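Long-range contacts in resiniferatoxin-binding, phosphotriesterase-related protein (Rhodobacter sphaeroides 2.4.1, PDB 3K2G), which probably hydrolyses phosphoric esters, as a zinc-binding member of the phosphotriesterase family with two metal ions per subunit: residues S4-R12 against Q199-M207; A90-V98 against T312-T323. One frame throughout, in Å; residues are numbered along the deposited sequence.

Contact 1 of 2, residues S4-R12 against Q199-M207; sequences SELSPCHVR and QVRTGLPLM
Glu5 lays its carboxylate against the side of the Arg201 guanidinium, the two planes 23° apart. The contact ties the N-terminal arm of the chain to the end of helix 186-202 and the turn into strand 206-208, a helix-to-strand junction of the TIM barrel. Arg201 binds side-on with two nitrogens. NE reaches Glu5 OE1 at 2.8 Å, and NH2 reaches Glu5 OE2 at 2.8 Å on a nearly straight bond of 171°. Both oxygens are met on the syn side, NE well out of the carboxylate plane and NH2 less so. A bend at chi3 (62°) turns the guanidinium toward Glu5. NH2 also forms a salt bridge with Asp155, so two acids probably share its charge. One water joins Glu5 N to Arg201 O.

The helix ends at Thr202, and Gly203, with positive phi, leaves it. Here the backbones bond directly. Ser7 N meets Thr202 O at 2.8 Å, in the carbonyl plane and on a lone pair. Leu6 CD2 and His10 CB also lie against Thr202 O. Leu204 packs its branched end on Ser7, with CG 3.7 Å from Ser7 CB, and CD2 touches Cys9 O. Thr202 OG1 accepts from Leu204 N in an ST turn and is also bonded to Ala198 O. Val11 N bonds to Gly203 O, while Val11 CG1 passes alongside the Pro205 ring, 3.8 Å from Pro205 CG.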
# COMPACT_ATOMS: atom_id res chain seq x y z
N SER B 4 44.46 17.99 21.86
CA SER B 4 43.04 18.04 21.55
C SER B 4 42.67 19.28 20.72
O SER B 4 43.20 20.37 20.94
CB SER B 4 42.22 18.02 22.84
OG SER B 4 40.84 18.06 22.55
N GLU B 5 41.74 19.09 19.78
CA GLU B 5 41.27 20.18 18.92
C GLU B 5 39.77 20.35 19.12
O GLU B 5 39.10 21.03 18.34
CB GLU B 5 41.54 19.86 17.44
CG GLU B 5 42.99 19.85 17.03
CD GLU B 5 43.18 19.53 15.55
OE1 GLU B 5 42.90 18.38 15.15
OE2 GLU B 5 43.59 20.43 14.79
N LEU B 6 39.24 19.72 20.16
CA LEU B 6 37.82 19.78 20.45
C LEU B 6 37.30 21.19 20.70
O LEU B 6 37.93 21.99 21.40
CB LEU B 6 37.49 18.93 21.68
CG LEU B 6 37.59 17.41 21.52
CD1 LEU B 6 37.30 16.74 22.86
CD2 LEU B 6 36.60 16.94 20.47
N SER B 7 36.14 21.49 20.12
CA SER B 7 35.51 22.78 20.33
C SER B 7 35.17 22.85 21.81
O SER B 7 34.91 21.83 22.45
CB SER B 7 34.21 22.88 19.53
OG SER B 7 33.34 23.83 20.13
N PRO B 8 35.19 24.06 22.39
CA PRO B 8 34.85 24.17 23.81
C PRO B 8 33.40 23.71 24.02
O PRO B 8 32.98 23.46 25.14
CB PRO B 8 35.03 25.66 24.09
CG PRO B 8 36.13 26.03 23.15
CD PRO B 8 35.72 25.33 21.88
N CYS B 9 32.65 23.63 22.92
CA CYS B 9 31.26 23.19 22.97
C CYS B 9 31.02 21.92 22.17
O CYS B 9 30.02 21.80 21.45
CB CYS B 9 30.33 24.29 22.46
SG CYS B 9 30.35 25.80 23.45
N HIS B 10 31.94 20.96 22.28
CA HIS B 10 31.80 19.69 21.56
C HIS B 10 30.57 18.97 22.12
O HIS B 10 30.07 19.34 23.18
CB HIS B 10 33.07 18.83 21.71
CG HIS B 10 33.44 18.53 23.13
ND1 HIS B 10 33.02 17.39 23.78
CD2 HIS B 10 34.19 19.21 24.02
CE1 HIS B 10 33.50 17.38 25.01
NE2 HIS B 10 34.21 18.48 25.18
N VAL B 11 30.09 17.95 21.42
CA VAL B 11 28.88 17.24 21.85
C VAL B 11 28.91 16.60 23.24
O VAL B 11 27.86 16.28 23.79
CB VAL B 11 28.47 16.19 20.80
CG1 VAL B 11 28.11 16.90 19.50
CG2 VAL B 11 29.60 15.20 20.57
N ARG B 12 30.10 16.42 23.81
CA ARG B 12 30.19 15.84 25.14
C ARG B 12 30.52 16.91 26.18
O ARG B 12 30.86 16.60 27.33
CB ARG B 12 31.26 14.73 25.17
CG ARG B 12 30.88 13.47 24.42
CD ARG B 12 31.99 12.42 24.52
NE ARG B 12 32.40 12.17 25.91
CZ ARG B 12 31.67 11.49 26.79
NH1 ARG B 12 30.50 10.98 26.45
NH2 ARG B 12 32.13 11.33 28.03
N GLN B 199 34.58 16.89 12.00
CA GLN B 199 33.64 16.44 13.02
C GLN B 199 34.41 15.67 14.09
O GLN B 199 34.18 15.84 15.29
CB GLN B 199 32.56 15.55 12.39
CG GLN B 199 31.30 15.35 13.23
CD GLN B 199 31.54 14.49 14.46
OE1 GLN B 199 32.11 13.40 14.37
NE2 GLN B 199 31.07 14.97 15.62
N VAL B 200 35.34 14.83 13.66
CA VAL B 200 36.15 14.04 14.59
C VAL B 200 37.06 14.96 15.42
O VAL B 200 37.15 14.82 16.64
CB VAL B 200 37.02 13.00 13.85
CG1 VAL B 200 37.92 12.26 14.84
CG2 VAL B 200 36.14 12.01 13.11
N ARG B 201 37.71 15.89 14.74
CA ARG B 201 38.63 16.81 15.42
C ARG B 201 37.98 17.81 16.38
O ARG B 201 38.48 18.02 17.48
CB ARG B 201 39.50 17.53 14.38
CG ARG B 201 40.39 16.58 13.58
CD ARG B 201 40.96 17.23 12.32
NE ARG B 201 41.82 18.37 12.61
CZ ARG B 201 42.36 19.15 11.67
NH1 ARG B 201 42.11 18.91 10.39
NH2 ARG B 201 43.13 20.17 12.01
N THR B 202 36.86 18.42 15.97
CA THR B 202 36.20 19.41 16.82
C THR B 202 35.12 18.84 17.75
O THR B 202 34.80 19.44 18.78
CB THR B 202 35.54 20.52 15.96
OG1 THR B 202 34.47 19.96 15.18
CG2 THR B 202 36.56 21.16 15.04
N GLY B 203 34.55 17.70 17.39
CA GLY B 203 33.52 17.11 18.21
C GLY B 203 32.18 17.83 18.07
O GLY B 203 31.26 17.64 18.87
N LEU B 204 32.07 18.66 17.03
CA LEU B 204 30.84 19.40 16.77
C LEU B 204 29.90 18.60 15.89
O LEU B 204 30.34 17.71 15.15
CB LEU B 204 31.14 20.73 16.07
CG LEU B 204 31.75 21.86 16.89
CD1 LEU B 204 32.05 23.06 15.98
CD2 LEU B 204 30.79 22.25 18.01
N PRO B 205 28.58 18.90 15.95
CA PRO B 205 27.60 18.18 15.14
C PRO B 205 27.88 18.40 13.65
O PRO B 205 28.48 19.40 13.27
CB PRO B 205 26.28 18.82 15.55
CG PRO B 205 26.53 19.25 16.96
CD PRO B 205 27.92 19.83 16.88
N LEU B 206 27.43 17.46 12.82
CA LEU B 206 27.62 17.54 11.38
C LEU B 206 26.26 17.51 10.69
O LEU B 206 25.44 16.64 10.96
CB LEU B 206 28.49 16.37 10.90
CG LEU B 206 28.69 16.21 9.39
CD1 LEU B 206 29.48 17.40 8.85
CD2 LEU B 206 29.43 14.91 9.11
N MSE B 207 26.04 18.46 9.79
CA MSE B 207 24.78 18.56 9.07
C MSE B 207 25.05 18.46 7.58
O MSE B 207 25.88 19.21 7.04
CB MSE B 207 24.09 19.88 9.40
CG MSE B 207 22.72 20.08 8.74
SE MSE B 207 21.91 21.70 9.29
CE MSE B 207 21.33 21.16 11.06
O HOH W 1 40.56 16.65 18.80

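Contact 2 of 2, residues A90-V98 against T312-T323; sequences AEVKQFAAV and TRYGGNGYAFVT
The Tyr319 ring turns an edge to helix 85-97, with CD2 3.6 Å from Glu91 O. Its CE2 touches Glu91 CB and Val92 CG2. The Phe95 ring likewise has Thr323 OG1 at its edge, in plane, 3.7 Å from Phe95 CE1. Phe95 CB packs on Tyr319 CB, and Ala320 CB rests on the helix backbone at Gln94. Val98 CG2 passes alongside Thr323 CG2. These contacts pack a barrel helix against the loop that leads into helix 321-332.

The polar half centres on Glu91. A bend at chi2 (-78°) brings its carboxylate alongside Thr312. Glu91 OE2 takes the hydroxyl of Thr312 OG1 at 2.7 Å and Arg313 N at 3.0 Å, both on the syn side but tilted to opposite faces of the carboxylate plane. Glu91 OE1 is met by Thr312 N from above the carboxylate plane. Gln94 NE2 gives an almost straight bond (173°) to Thr312 OG1, at 3.0 Å. Two waters bridge the segments, accepting from Tyr319 N and Ala320 N.

Tyr319 OH bonds to the backbone O of the zinc ligand His36. The three protein donors on Glu91 would probably stabilise its negative charge and fix the rotation of the carboxylate.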
# COMPACT_ATOMS: atom_id res chain seq x y z
N ALA B 90 12.40 41.23 12.04
CA ALA B 90 10.96 41.25 12.31
C ALA B 90 10.36 39.85 12.16
O ALA B 90 9.54 39.42 12.97
CB ALA B 90 10.25 42.22 11.37
N GLU B 91 10.79 39.15 11.12
CA GLU B 91 10.28 37.80 10.85
C GLU B 91 10.70 36.84 11.96
O GLU B 91 9.93 35.95 12.33
CB GLU B 91 10.80 37.32 9.50
CG GLU B 91 10.19 38.04 8.29
CD GLU B 91 8.78 37.57 7.95
OE1 GLU B 91 8.48 36.37 8.18
OE2 GLU B 91 7.98 38.38 7.44
N VAL B 92 11.91 37.01 12.48
CA VAL B 92 12.40 36.14 13.55
C VAL B 92 11.67 36.45 14.86
O VAL B 92 11.43 35.55 15.67
CB VAL B 92 13.93 36.31 13.75
CG1 VAL B 92 14.39 35.61 15.03
CG2 VAL B 92 14.66 35.72 12.55
N LYS B 93 11.30 37.71 15.07
CA LYS B 93 10.59 38.06 16.28
C LYS B 93 9.27 37.31 16.37
O LYS B 93 8.73 37.12 17.47
CB LYS B 93 10.35 39.57 16.34
CG LYS B 93 11.59 40.38 16.66
CD LYS B 93 11.25 41.86 16.77
CE LYS B 93 12.49 42.70 17.06
NZ LYS B 93 12.17 44.15 17.16
N GLN B 94 8.73 36.88 15.23
CA GLN B 94 7.47 36.13 15.23
C GLN B 94 7.68 34.77 15.90
O GLN B 94 6.81 34.28 16.62
CB GLN B 94 6.97 35.92 13.81
CG GLN B 94 6.42 37.15 13.14
CD GLN B 94 5.94 36.86 11.74
OE1 GLN B 94 5.25 35.86 11.51
NE2 GLN B 94 6.29 37.73 10.79
N PHE B 95 8.84 34.17 15.63
CA PHE B 95 9.19 32.87 16.19
C PHE B 95 9.33 33.03 17.70
O PHE B 95 8.79 32.25 18.47
CB PHE B 95 10.51 32.38 15.59
CG PHE B 95 11.03 31.11 16.19
CD1 PHE B 95 10.23 29.97 16.27
CD2 PHE B 95 12.35 31.03 16.63
CE1 PHE B 95 10.73 28.78 16.78
CE2 PHE B 95 12.87 29.84 17.14
CZ PHE B 95 12.06 28.71 17.21
N ALA B 96 10.07 34.06 18.11
CA ALA B 96 10.27 34.33 19.53
C ALA B 96 8.91 34.61 20.17
O ALA B 96 8.66 34.23 21.31
CB ALA B 96 11.20 35.52 19.71
N ALA B 97 8.04 35.27 19.41
CA ALA B 97 6.72 35.61 19.90
C ALA B 97 5.90 34.38 20.32
O ALA B 97 5.01 34.49 21.16
CB ALA B 97 5.96 36.41 18.85
N VAL B 98 6.19 33.23 19.72
CA VAL B 98 5.47 32.00 20.06
C VAL B 98 6.32 31.03 20.89
O VAL B 98 6.06 29.82 20.88
CB VAL B 98 4.97 31.27 18.78
CG1 VAL B 98 3.92 32.12 18.07
CG2 VAL B 98 6.13 30.96 17.85
N THR B 312 6.70 35.83 5.75
CA THR B 312 5.30 36.26 5.81
C THR B 312 5.10 37.59 5.07
O THR B 312 4.05 37.81 4.45
CB THR B 312 4.81 36.38 7.28
OG1 THR B 312 5.42 37.51 7.90
CG2 THR B 312 5.20 35.12 8.05
N ARG B 313 6.10 38.45 5.13
CA ARG B 313 6.04 39.74 4.45
C ARG B 313 5.74 39.58 2.96
O ARG B 313 5.14 40.46 2.34
CB ARG B 313 7.38 40.47 4.63
CG ARG B 313 7.79 41.36 3.47
CD ARG B 313 7.13 42.71 3.51
NE ARG B 313 7.58 43.57 2.41
CZ ARG B 313 6.96 43.70 1.25
NH1 ARG B 313 5.84 43.02 1.02
NH2 ARG B 313 7.44 44.52 0.32
N TYR B 314 6.16 38.45 2.39
CA TYR B 314 5.92 38.20 0.97
C TYR B 314 4.87 37.14 0.70
O TYR B 314 4.86 36.53 -0.37
CB TYR B 314 7.23 37.82 0.28
CG TYR B 314 8.22 38.95 0.22
CD1 TYR B 314 7.99 40.06 -0.58
CD2 TYR B 314 9.38 38.92 0.99
CE1 TYR B 314 8.89 41.13 -0.62
CE2 TYR B 314 10.29 39.97 0.96
CZ TYR B 314 10.04 41.07 0.16
OH TYR B 314 10.94 42.11 0.13
N GLY B 315 3.99 36.92 1.67
CA GLY B 315 2.93 35.94 1.51
C GLY B 315 3.30 34.53 1.93
O GLY B 315 2.50 33.60 1.77
N GLY B 316 4.50 34.37 2.48
CA GLY B 316 4.96 33.06 2.91
C GLY B 316 4.62 32.70 4.35
O GLY B 316 3.90 33.44 5.02
N ASN B 317 5.17 31.58 4.82
CA ASN B 317 4.90 31.08 6.17
C ASN B 317 5.77 31.66 7.30
O ASN B 317 5.37 31.63 8.46
CB ASN B 317 5.01 29.56 6.17
CG ASN B 317 4.01 28.91 5.22
OD1 ASN B 317 4.31 27.89 4.59
ND2 ASN B 317 2.83 29.48 5.13
N GLY B 318 6.95 32.17 6.96
CA GLY B 318 7.82 32.73 7.98
C GLY B 318 8.53 31.69 8.83
O GLY B 318 8.64 30.53 8.44
N TYR B 319 8.99 32.11 10.01
CA TYR B 319 9.72 31.24 10.94
C TYR B 319 8.88 30.71 12.10
O TYR B 319 9.39 29.94 12.91
CB TYR B 319 10.92 31.97 11.54
CG TYR B 319 11.94 32.48 10.55
CD1 TYR B 319 12.76 31.60 9.85
CD2 TYR B 319 12.06 33.85 10.29
CE1 TYR B 319 13.68 32.07 8.90
CE2 TYR B 319 12.97 34.33 9.35
CZ TYR B 319 13.78 33.44 8.66
OH TYR B 319 14.67 33.91 7.73
N ALA B 320 7.61 31.11 12.19
CA ALA B 320 6.77 30.64 13.29
C ALA B 320 5.71 29.63 12.85
O ALA B 320 4.85 29.24 13.64
CB ALA B 320 6.09 31.83 13.96
N PHE B 321 5.80 29.20 11.60
CA PHE B 321 4.84 28.26 11.03
C PHE B 321 4.89 26.87 11.67
O PHE B 321 3.87 26.30 12.04
CB PHE B 321 5.06 28.16 9.52
CG PHE B 321 4.02 27.34 8.81
CD1 PHE B 321 2.76 27.87 8.54
CD2 PHE B 321 4.30 26.03 8.43
CE1 PHE B 321 1.80 27.11 7.89
CE2 PHE B 321 3.34 25.26 7.79
CZ PHE B 321 2.09 25.80 7.51
N VAL B 322 6.09 26.30 11.79
CA VAL B 322 6.22 24.98 12.38
C VAL B 322 5.56 24.94 13.76
O VAL B 322 4.75 24.06 14.05
CB VAL B 322 7.70 24.56 12.50
CG1 VAL B 322 7.85 23.36 13.43
CG2 VAL B 322 8.24 24.20 11.12
N THR B 323 5.90 25.93 14.58
CA THR B 323 5.38 26.03 15.94
C THR B 323 3.89 26.31 16.04
O THR B 323 3.18 25.68 16.83
CB THR B 323 6.09 27.15 16.73
OG1 THR B 323 7.50 26.92 16.73
CG2 THR B 323 5.59 27.18 18.16
O HOH W 2 8.27 34.89 10.46
O HOH W 3 5.72 32.84 10.94

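Contacts 1 and 2 lie on opposite sides of the chain's centre, with their centres 31 Å apart. Their nearest atoms are about 13 Å apart, so they do not touch. Along the sequence their segments alternate. Both contacts border the shell of the binuclear zinc site: the Tyr319 side chain is about 6 Å from that of His36 and about 10 Å from a bound zinc ion. In contact 1 the Pro205 side chain is about 12 Å from that of Glu177, which binds both metals, and the Met207 side chain touches the zinc ligand His34. Contact 2 adjoins a second subunit, where Gly315 O bonds to Arg70 of that chain. No other chain of the assembly touches contact 1.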